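Histidine triad protein (Plasmodium falciparum 3D7, PDB 5CS2) probably hydrolyses diadenosine triphosphate to AMP and ADP, as an Fhit-like member of the histidine triad family that binds the antimalarial cyclomarin A. Local coordinates at residues A[29-34]-A[179-184]; A[39-44]-A[72-77]; A[56-61]-A[117-122]. One frame throughout, in Å; residues are numbered along the deposited sequence.

Contact 1: residues A[29-34]-A[179-184]; sequences EIDKRE and RSIEQM
I181, in the first turn of helix 181-199, pushes its CD1 methyl into a corner made by D31, R33 and E34, the turn that leads into strand 35-38. With CG1 anti to the backbone N (chi1 -172°), the I181 side chain crosses all three partners at about a right angle. The tight end is at E34: its extended chain brings OE2 to 3.2 Å from I181 CD1, and the same oxygen lies 3.2 Å from CE of M184. E34 and M184 run side by side, pointing the same way, and M184 is bent at chi3 so that its methyl turns to the carboxylate. M184 is the buried member of the group.

Toward solvent the contact is looser: R33 is exposed, and I181 CG1 lies over the centre of one face of its guanidinium, 3.6 Å from CZ. That plane is held by its own segment: R33 grips D31 side-on, NE to OD1 at 3.0 Å and NH2 to OD2 at 2.9 Å, both reaching the carboxylate from above its plane. D31 OD1 also accepts from R33 N through its anti lone pair, closing an Asx turn, so two donors hold this oxygen, and the side-on grip sets the orientation of the guanidinium against I181. The helix start carries a capping box of two weak bonds, Q183 N to S180 OG at 3.4 Å and S180 N to Q183 OE1. Strand 42-46 lies alongside, where V46 touches both E34 and M184, while R33 also touches E185 of helix 181-199.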
loop_
_atom_site.group_PDB
_atom_site.type_symbol
_atom_site.label_atom_id
_atom_site.label_comp_id
_atom_site.label_asym_id
_atom_site.label_seq_id
_atom_site.Cartn_x
_atom_site.Cartn_y
_atom_site.Cartn_z
ATOM N N GLU A 29 -18.757 5.065 -13.344
ATOM C CA GLU A 29 -18.796 3.691 -13.818
ATOM C C GLU A 29 -17.620 3.567 -14.779
ATOM O O GLU A 29 -17.375 4.470 -15.570
ATOM C CB GLU A 29 -20.144 3.388 -14.493
ATOM C CG GLU A 29 -20.289 1.911 -14.817
ATOM C CD GLU A 29 -21.596 1.482 -15.458
ATOM O OE1 GLU A 29 -22.666 2.043 -15.111
ATOM O OE2 GLU A 29 -21.549 0.530 -16.272
ATOM N N ILE A 30 -16.817 2.502 -14.620
ATOM C CA ILE A 30 -15.652 2.305 -15.476
ATOM C C ILE A 30 -16.072 1.388 -16.621
ATOM O O ILE A 30 -16.707 0.361 -16.371
ATOM C CB ILE A 30 -14.464 1.683 -14.657
ATOM C CG1 ILE A 30 -14.088 2.576 -13.416
ATOM C CG2 ILE A 30 -13.238 1.431 -15.563
ATOM C CD1 ILE A 30 -13.725 4.041 -13.753
ATOM N N ASP A 31 -15.713 1.770 -17.847
ATOM C CA ASP A 31 -15.976 0.985 -19.070
ATOM C C ASP A 31 -15.192 -0.331 -18.955
ATOM O O ASP A 31 -14.004 -0.329 -18.591
ATOM C CB ASP A 31 -15.484 1.778 -20.298
ATOM C CG ASP A 31 -16.043 1.275 -21.614
ATOM O OD1 ASP A 31 -15.757 0.112 -21.976
ATOM O OD2 ASP A 31 -16.756 2.051 -22.290
ATOM N N LYS A 32 -15.853 -1.451 -19.260
ATOM C CA LYS A 32 -15.224 -2.787 -19.225
ATOM C C LYS A 32 -13.964 -2.879 -20.091
ATOM O O LYS A 32 -13.068 -3.675 -19.758
ATOM C CB LYS A 32 -16.242 -3.877 -19.615
ATOM C CG LYS A 32 -16.734 -3.769 -21.058
ATOM C CD LYS A 32 -17.846 -4.783 -21.341
ATOM C CE LYS A 32 -18.433 -4.568 -22.714
ATOM N NZ LYS A 32 -19.663 -5.378 -22.916
ATOM N N ARG A 33 -13.879 -2.075 -21.184
ATOM C CA ARG A 33 -12.724 -2.004 -22.081
ATOM C C ARG A 33 -11.478 -1.439 -21.396
ATOM O O ARG A 33 -10.372 -1.599 -21.908
ATOM C CB ARG A 33 -13.036 -1.171 -23.351
ATOM C CG ARG A 33 -13.949 -1.902 -24.336
ATOM C CD ARG A 33 -14.373 -0.988 -25.480
ATOM N NE ARG A 33 -15.306 0.027 -24.990
ATOM C CZ ARG A 33 -15.795 1.030 -25.709
ATOM N NH1 ARG A 33 -15.441 1.181 -26.983
ATOM N NH2 ARG A 33 -16.633 1.896 -25.160
ATOM N N GLU A 34 -11.665 -0.725 -20.264
ATOM C CA GLU A 34 -10.531 -0.097 -19.568
ATOM C C GLU A 34 -9.978 -0.942 -18.420
ATOM O O GLU A 34 -8.965 -0.569 -17.827
ATOM C CB GLU A 34 -10.973 1.278 -19.023
ATOM C CG GLU A 34 -11.552 2.193 -20.092
ATOM C CD GLU A 34 -12.234 3.448 -19.568
ATOM O OE1 GLU A 34 -12.470 3.548 -18.341
ATOM O OE2 GLU A 34 -12.554 4.330 -20.396
ATOM N N ARG A 179 -6.906 10.950 -21.853
ATOM C CA ARG A 179 -6.858 9.800 -22.761
ATOM C C ARG A 179 -8.238 9.387 -23.272
ATOM O O ARG A 179 -9.212 9.395 -22.511
ATOM C CB ARG A 179 -6.159 8.595 -22.085
ATOM C CG ARG A 179 -4.807 8.886 -21.416
ATOM C CD ARG A 179 -3.636 8.881 -22.384
ATOM N NE ARG A 179 -3.196 7.519 -22.701
ATOM C CZ ARG A 179 -2.394 7.206 -23.717
ATOM N NH1 ARG A 179 -1.941 8.151 -24.531
ATOM N NH2 ARG A 179 -2.044 5.943 -23.926
ATOM N N SER A 180 -8.309 9.017 -24.567
ATOM C CA SER A 180 -9.538 8.564 -25.227
ATOM C C SER A 180 -9.786 7.099 -24.897
ATOM O O SER A 180 -8.850 6.408 -24.483
ATOM C CB SER A 180 -9.415 8.717 -26.744
ATOM O OG SER A 180 -8.381 7.913 -27.288
ATOM N N ILE A 181 -11.024 6.611 -25.135
ATOM C CA ILE A 181 -11.393 5.208 -24.938
ATOM C C ILE A 181 -10.496 4.298 -25.811
ATOM O O ILE A 181 -10.093 3.236 -25.349
ATOM C CB ILE A 181 -12.933 4.938 -25.103
ATOM C CG1 ILE A 181 -13.325 3.495 -24.708
ATOM C CG2 ILE A 181 -13.446 5.264 -26.510
ATOM C CD1 ILE A 181 -13.490 3.209 -23.237
ATOM N N GLU A 182 -10.128 4.756 -27.028
ATOM C CA GLU A 182 -9.268 4.014 -27.952
ATOM C C GLU A 182 -7.908 3.727 -27.329
ATOM O O GLU A 182 -7.491 2.574 -27.317
ATOM C CB GLU A 182 -9.104 4.754 -29.298
ATOM C CG GLU A 182 -10.401 4.936 -30.072
ATOM C CD GLU A 182 -10.944 6.351 -30.030
ATOM O OE1 GLU A 182 -10.572 7.157 -30.913
ATOM O OE2 GLU A 182 -11.730 6.659 -29.104
ATOM N N GLN A 183 -7.224 4.765 -26.811
ATOM C CA GLN A 183 -5.903 4.639 -26.177
ATOM C C GLN A 183 -5.979 3.785 -24.919
ATOM O O GLN A 183 -5.099 2.954 -24.683
ATOM C CB GLN A 183 -5.301 6.016 -25.839
ATOM C CG GLN A 183 -4.882 6.830 -27.063
ATOM C CD GLN A 183 -4.453 8.237 -26.725
ATOM O OE1 GLN A 183 -5.109 8.960 -25.961
ATOM N NE2 GLN A 183 -3.358 8.676 -27.326
ATOM N N MET A 184 -7.042 3.988 -24.117
ATOM C CA MET A 184 -7.271 3.250 -22.881
ATOM C C MET A 184 -7.542 1.779 -23.128
ATOM O O MET A 184 -6.986 0.944 -22.421
ATOM C CB MET A 184 -8.384 3.900 -22.066
ATOM C CG MET A 184 -7.972 5.215 -21.448
ATOM S SD MET A 184 -9.147 5.741 -20.189
ATOM C CE MET A 184 -10.401 6.484 -21.238
#

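Contact 2: residues A[39-44]-A[72-77]; sequences TKYSYG and IEEIID
The turn between strands 35-38 and 42-46 is pinned to the first turns of helix 72-93 by one buried carboxylate, that of D77. Its CG stands anti to the backbone N (chi1 -174°), which sends the group out from the helix into the turn. T39 OG1 meets it tip to tip and donates to the syn lone pair of OD1 at 2.7 Å. S42 OG donates to the same oxygen at 2.8 Å, but from above the carboxylate plane. The other oxygen, OD2, takes a weak bond from Y41 N at 3.3 Å, with an N-H...O angle of 141°.

T39 does double duty: its OG1 also accepts from S42 N at 2.9 Å, an ST motif that ties up the turn joining two antiparallel strands of the HIT-domain sheet. One hydroxyl thus links the turn to itself and to the helix, and the three donors together would help to keep D77 ionised.

Y41 lies against the helix beside this polar knot. Its CE2 comes to 3.7 Å from E73 CB, the two side chains lying side by side, whereas the E74 side chain crosses that of Y41 at about a right angle, with CG nearest CD1. D77 approaches the ring at its edge, the carboxylate 89° from the ring plane, and K40 CG sits over one face toward the rim. Two waters finish the joint: one donates to Y41 O and to E74 OE2, the other to S42 OG and E74 O. The remaining E74 oxygen, OE1, forms a salt bridge with K64, and K40 NZ pairs with E13.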
loop_
_atom_site.group_PDB
_atom_site.type_symbol
_atom_site.label_atom_id
_atom_site.label_comp_id
_atom_site.label_asym_id
_atom_site.label_seq_id
_atom_site.Cartn_x
_atom_site.Cartn_y
_atom_site.Cartn_z
ATOM N N THR A 39 -10.530 -9.588 -9.707
ATOM C CA THR A 39 -10.210 -10.580 -8.680
ATOM C C THR A 39 -11.463 -10.813 -7.840
ATOM O O THR A 39 -12.519 -10.251 -8.150
ATOM C CB THR A 39 -8.975 -10.133 -7.844
ATOM O OG1 THR A 39 -9.396 -9.051 -7.011
ATOM C CG2 THR A 39 -7.796 -9.693 -8.716
ATOM N N LYS A 40 -11.347 -11.616 -6.781
ATOM C CA LYS A 40 -12.461 -11.924 -5.895
ATOM C C LYS A 40 -13.064 -10.648 -5.286
ATOM O O LYS A 40 -14.282 -10.566 -5.165
ATOM C CB LYS A 40 -12.007 -12.891 -4.787
ATOM C CG LYS A 40 -13.143 -13.401 -3.900
ATOM C CD LYS A 40 -12.674 -14.485 -2.940
ATOM C CE LYS A 40 -13.806 -15.019 -2.096
ATOM N NZ LYS A 40 -13.382 -16.191 -1.282
ATOM N N TYR A 41 -12.218 -9.654 -4.929
ATOM C CA TYR A 41 -12.664 -8.408 -4.279
ATOM C C TYR A 41 -12.237 -7.114 -4.955
ATOM O O TYR A 41 -12.674 -6.043 -4.528
ATOM C CB TYR A 41 -12.167 -8.388 -2.826
ATOM C CG TYR A 41 -12.651 -9.535 -1.975
ATOM C CD1 TYR A 41 -13.933 -9.535 -1.432
ATOM C CD2 TYR A 41 -11.821 -10.610 -1.684
ATOM C CE1 TYR A 41 -14.384 -10.594 -0.642
ATOM C CE2 TYR A 41 -12.245 -11.649 -0.858
ATOM C CZ TYR A 41 -13.541 -11.660 -0.376
ATOM O OH TYR A 41 -13.957 -12.708 0.410
ATOM N N SER A 42 -11.393 -7.162 -5.981
ATOM C CA SER A 42 -10.853 -5.922 -6.549
ATOM C C SER A 42 -10.824 -5.953 -8.063
ATOM O O SER A 42 -11.138 -6.980 -8.666
ATOM C CB SER A 42 -9.401 -5.760 -6.080
ATOM O OG SER A 42 -9.255 -5.933 -4.689
ATOM N N TYR A 43 -10.424 -4.850 -8.661
ATOM C CA TYR A 43 -10.185 -4.760 -10.086
ATOM C C TYR A 43 -9.154 -3.693 -10.390
ATOM O O TYR A 43 -8.904 -2.813 -9.578
ATOM C CB TYR A 43 -11.471 -4.631 -10.912
ATOM C CG TYR A 43 -12.180 -3.306 -10.821
ATOM C CD1 TYR A 43 -13.092 -3.054 -9.802
ATOM C CD2 TYR A 43 -11.981 -2.321 -11.781
ATOM C CE1 TYR A 43 -13.802 -1.849 -9.754
ATOM C CE2 TYR A 43 -12.669 -1.108 -11.730
ATOM C CZ TYR A 43 -13.599 -0.893 -10.732
ATOM O OH TYR A 43 -14.273 0.316 -10.683
ATOM N N GLY A 44 -8.508 -3.831 -11.526
ATOM C CA GLY A 44 -7.482 -2.916 -11.985
ATOM C C GLY A 44 -7.917 -2.308 -13.289
ATOM O O GLY A 44 -8.425 -3.013 -14.167
ATOM N N ILE A 72 -10.575 -7.681 6.223
ATOM C CA ILE A 72 -9.281 -8.372 6.160
ATOM C C ILE A 72 -9.053 -9.014 4.780
ATOM O O ILE A 72 -8.005 -8.792 4.184
ATOM C CB ILE A 72 -9.073 -9.385 7.326
ATOM C CG1 ILE A 72 -9.023 -8.628 8.668
ATOM C CG2 ILE A 72 -7.778 -10.216 7.142
ATOM C CD1 ILE A 72 -9.172 -9.452 9.912
ATOM N N GLU A 73 -10.068 -9.735 4.254
ATOM C CA GLU A 73 -10.020 -10.422 2.957
ATOM C C GLU A 73 -9.797 -9.407 1.829
ATOM O O GLU A 73 -9.007 -9.687 0.929
ATOM C CB GLU A 73 -11.311 -11.243 2.711
ATOM C CG GLU A 73 -11.531 -12.381 3.694
ATOM C CD GLU A 73 -12.075 -11.995 5.060
ATOM O OE1 GLU A 73 -12.517 -10.835 5.230
ATOM O OE2 GLU A 73 -12.040 -12.854 5.969
ATOM N N GLU A 74 -10.455 -8.224 1.892
ATOM C CA GLU A 74 -10.296 -7.161 0.895
ATOM C C GLU A 74 -8.907 -6.519 0.947
ATOM O O GLU A 74 -8.365 -6.176 -0.102
ATOM C CB GLU A 74 -11.367 -6.063 1.047
ATOM C CG GLU A 74 -12.793 -6.539 0.814
ATOM C CD GLU A 74 -13.844 -5.465 1.043
ATOM O OE1 GLU A 74 -13.841 -4.846 2.135
ATOM O OE2 GLU A 74 -14.637 -5.204 0.106
ATOM N N ILE A 75 -8.362 -6.308 2.163
ATOM C CA ILE A 75 -7.016 -5.731 2.363
ATOM C C ILE A 75 -6.003 -6.659 1.721
ATOM O O ILE A 75 -5.145 -6.211 0.963
ATOM C CB ILE A 75 -6.675 -5.478 3.870
ATOM C CG1 ILE A 75 -7.635 -4.445 4.467
ATOM C CG2 ILE A 75 -5.181 -5.010 4.027
ATOM C CD1 ILE A 75 -7.786 -4.572 6.001
ATOM N N ILE A 76 -6.111 -7.964 2.021
ATOM C CA ILE A 76 -5.190 -8.936 1.430
ATOM C C ILE A 76 -5.317 -8.958 -0.090
ATOM O O ILE A 76 -4.305 -8.947 -0.802
ATOM C CB ILE A 76 -5.457 -10.314 2.066
ATOM C CG1 ILE A 76 -5.065 -10.308 3.578
ATOM C CG2 ILE A 76 -4.788 -11.476 1.264
ATOM C CD1 ILE A 76 -5.560 -11.551 4.361
ATOM N N ASP A 77 -6.561 -9.014 -0.587
ATOM C CA ASP A 77 -6.808 -9.096 -2.026
ATOM C C ASP A 77 -6.214 -7.909 -2.781
ATOM O O ASP A 77 -5.431 -8.107 -3.711
ATOM C CB ASP A 77 -8.318 -9.256 -2.299
ATOM C CG ASP A 77 -8.652 -9.501 -3.769
ATOM O OD1 ASP A 77 -8.419 -8.589 -4.585
ATOM O OD2 ASP A 77 -9.201 -10.596 -4.088
HETATM O O HOH W 1 -14.796 -5.616 -2.588
HETATM O O HOH W 2 -10.331 -5.570 -2.140
#

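Contact 3: residues A[56-61]-A[117-122]; sequences ILLTTL and IHIIPR
Strands 56-60 and 117-122 run antiparallel in the middle of the HIT-domain sheet, and four backbone bonds satisfy the amides that face each other. I56 N donates to I119 O at 3.0 Å, nearly along the C=O axis, and I119 N returns the bond to I56 O. One hydrogen-bonded pair further on, I117 N reaches L58 O at 2.8 Å and L58 N reaches I117 O, both in the carbonyl planes. Between these pairs stands the non-hydrogen-bonded pair L57-H118, where L57 CA makes a CA-H...O contact with I117 O at 3.3 Å, a second approach to that oxygen. The backbone of the middle residues is used outward too: L57 bonds with F45 of strand 42-46, and H118 with A101 of strand 97-104.

On one face of the sheet the contact is purely apolar. I56, with CG1 between the backbone N and the carbonyl carbon (chi1 57°), lies alongside I119 and brings CG1 to 3.7 Å from its CB. The CD1 methyl of I119 then meets L58 CD1 at 3.9 Å, and helix 72-93 covers this side.

The other face holds H118, the last histidine of the predicted triad motif, beside L57, whose CD2 comes to 3.3 Å from ND1 of the imidazole. ND1 bonds to H55 NE2, and NE2 makes a weak bond with Q103 OE1. H118, a predicted substrate-binding residue, is thus placed by the strand pairing and chiefly by the bond at ND1. Its ring meets that of H116, the predicted nucleophile, which implies that this pairing probably helps to fix the geometry of the active site.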
loop_
_atom_site.group_PDB
_atom_site.type_symbol
_atom_site.label_atom_id
_atom_site.label_comp_id
_atom_site.label_asym_id
_atom_site.label_seq_id
_atom_site.Cartn_x
_atom_site.Cartn_y
_atom_site.Cartn_z
ATOM N N ILE A 56 -1.780 3.251 -13.416
ATOM C CA ILE A 56 -2.954 2.412 -13.259
ATOM C C ILE A 56 -3.577 2.574 -11.880
ATOM O O ILE A 56 -2.923 3.047 -10.947
ATOM C CB ILE A 56 -2.678 0.936 -13.575
ATOM C CG1 ILE A 56 -1.528 0.413 -12.662
ATOM C CG2 ILE A 56 -2.308 0.778 -15.107
ATOM C CD1 ILE A 56 -1.429 -1.079 -12.591
ATOM N N LEU A 57 -4.819 2.138 -11.768
ATOM C CA LEU A 57 -5.585 2.209 -10.514
ATOM C C LEU A 57 -6.104 0.850 -10.134
ATOM O O LEU A 57 -6.545 0.098 -11.009
ATOM C CB LEU A 57 -6.772 3.186 -10.703
ATOM C CG LEU A 57 -6.387 4.609 -11.124
ATOM C CD1 LEU A 57 -7.576 5.371 -11.653
ATOM C CD2 LEU A 57 -5.670 5.346 -10.009
ATOM N N LEU A 58 -6.110 0.541 -8.826
ATOM C CA LEU A 58 -6.701 -0.695 -8.308
ATOM C C LEU A 58 -7.778 -0.278 -7.324
ATOM O O LEU A 58 -7.534 0.629 -6.529
ATOM C CB LEU A 58 -5.693 -1.571 -7.558
ATOM C CG LEU A 58 -4.384 -1.907 -8.286
ATOM C CD1 LEU A 58 -3.619 -2.938 -7.503
ATOM C CD2 LEU A 58 -4.616 -2.485 -9.661
ATOM N N THR A 59 -8.955 -0.906 -7.386
ATOM C CA THR A 59 -10.004 -0.516 -6.446
ATOM C C THR A 59 -10.783 -1.723 -6.020
ATOM O O THR A 59 -10.658 -2.789 -6.636
ATOM C CB THR A 59 -10.872 0.629 -7.027
ATOM O OG1 THR A 59 -11.670 1.206 -5.978
ATOM C CG2 THR A 59 -11.797 0.165 -8.095
ATOM N N THR A 60 -11.618 -1.569 -4.988
ATOM C CA THR A 60 -12.452 -2.660 -4.500
ATOM C C THR A 60 -13.709 -2.750 -5.346
ATOM O O THR A 60 -14.168 -1.733 -5.843
ATOM C CB THR A 60 -12.836 -2.427 -3.032
ATOM O OG1 THR A 60 -13.306 -1.083 -2.942
ATOM C CG2 THR A 60 -11.653 -2.641 -2.078
ATOM N N LEU A 61 -14.255 -3.960 -5.537
ATOM C CA LEU A 61 -15.474 -4.117 -6.336
ATOM C C LEU A 61 -16.650 -3.480 -5.571
ATOM O O LEU A 61 -17.539 -2.880 -6.188
ATOM C CB LEU A 61 -15.742 -5.609 -6.622
ATOM C CG LEU A 61 -14.877 -6.251 -7.715
ATOM C CD1 LEU A 61 -14.847 -7.775 -7.585
ATOM C CD2 LEU A 61 -15.309 -5.829 -9.112
ATOM N N ILE A 117 -5.732 2.297 -5.114
ATOM C CA ILE A 117 -4.278 2.383 -5.069
ATOM C C ILE A 117 -3.796 2.855 -6.428
ATOM O O ILE A 117 -4.245 2.323 -7.456
ATOM C CB ILE A 117 -3.659 0.984 -4.789
ATOM C CG1 ILE A 117 -4.119 0.373 -3.439
ATOM C CG2 ILE A 117 -2.107 1.048 -4.897
ATOM C CD1 ILE A 117 -3.654 -1.108 -3.120
ATOM N N HIS A 118 -2.885 3.813 -6.426
ATOM C CA HIS A 118 -2.209 4.330 -7.610
ATOM C C HIS A 118 -0.919 3.550 -7.760
ATOM O O HIS A 118 -0.170 3.392 -6.779
ATOM C CB HIS A 118 -1.808 5.792 -7.439
ATOM C CG HIS A 118 -2.965 6.712 -7.354
ATOM N ND1 HIS A 118 -3.482 7.318 -8.474
ATOM C CD2 HIS A 118 -3.680 7.088 -6.269
ATOM C CE1 HIS A 118 -4.486 8.063 -8.037
ATOM N NE2 HIS A 118 -4.637 7.951 -6.716
ATOM N N ILE A 119 -0.628 3.087 -8.983
ATOM C CA ILE A 119 0.657 2.429 -9.268
ATOM C C ILE A 119 1.186 3.205 -10.445
ATOM O O ILE A 119 0.540 3.220 -11.502
ATOM C CB ILE A 119 0.550 0.940 -9.589
ATOM C CG1 ILE A 119 0.069 0.129 -8.383
ATOM C CG2 ILE A 119 1.913 0.397 -10.129
ATOM C CD1 ILE A 119 -0.264 -1.328 -8.736
ATOM N N ILE A 120 2.332 3.849 -10.268
ATOM C CA ILE A 120 2.920 4.685 -11.329
ATOM C C ILE A 120 4.330 4.210 -11.619
ATOM O O ILE A 120 5.245 4.415 -10.806
ATOM C CB ILE A 120 2.884 6.212 -11.031
ATOM C CG1 ILE A 120 1.490 6.700 -10.570
ATOM C CG2 ILE A 120 3.386 7.017 -12.259
ATOM C CD1 ILE A 120 1.485 7.909 -9.667
ATOM N N PRO A 121 4.566 3.659 -12.817
ATOM C CA PRO A 121 5.936 3.242 -13.174
ATOM C C PRO A 121 6.824 4.473 -13.206
ATOM O O PRO A 121 6.360 5.552 -13.577
ATOM C CB PRO A 121 5.765 2.651 -14.582
ATOM C CG PRO A 121 4.309 2.266 -14.656
ATOM C CD PRO A 121 3.621 3.379 -13.916
ATOM N N ARG A 122 8.078 4.340 -12.748
ATOM C CA ARG A 122 8.999 5.484 -12.682
ATOM C C ARG A 122 10.309 5.248 -13.454
ATOM O O ARG A 122 10.845 4.143 -13.430
ATOM C CB ARG A 122 9.333 5.808 -11.217
ATOM C CG ARG A 122 8.135 6.191 -10.330
ATOM C CD ARG A 122 7.311 7.327 -10.885
ATOM N NE ARG A 122 8.093 8.552 -11.060
ATOM C CZ ARG A 122 8.295 9.450 -10.102
ATOM N NH1 ARG A 122 7.760 9.278 -8.897
ATOM N NH2 ARG A 122 9.027 10.531 -10.341
#

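In the fold
From the N terminus, the chain passes through 29-34, strand 35-38 and the turn at 39-44, then along strand 56-60 into helix 72-93. Contact 2 closes the first loop by returning that helix to the turn. Contact 3 closes the next when strand 116-122 comes back beside strand 56-60. Because 56-61 lies within the loop of contact 2 and 117-122 beyond it, the two cross. Contact 1 spans both, bringing helix 181-199 to the loop before strand 35-38. Strands 42-46 and 56-60 are neighbours, so contacts 2 and 3 join directly, T59 O lying 2.9 Å from Y43 N, while I30 packs on Y43 between contacts 1 and 2.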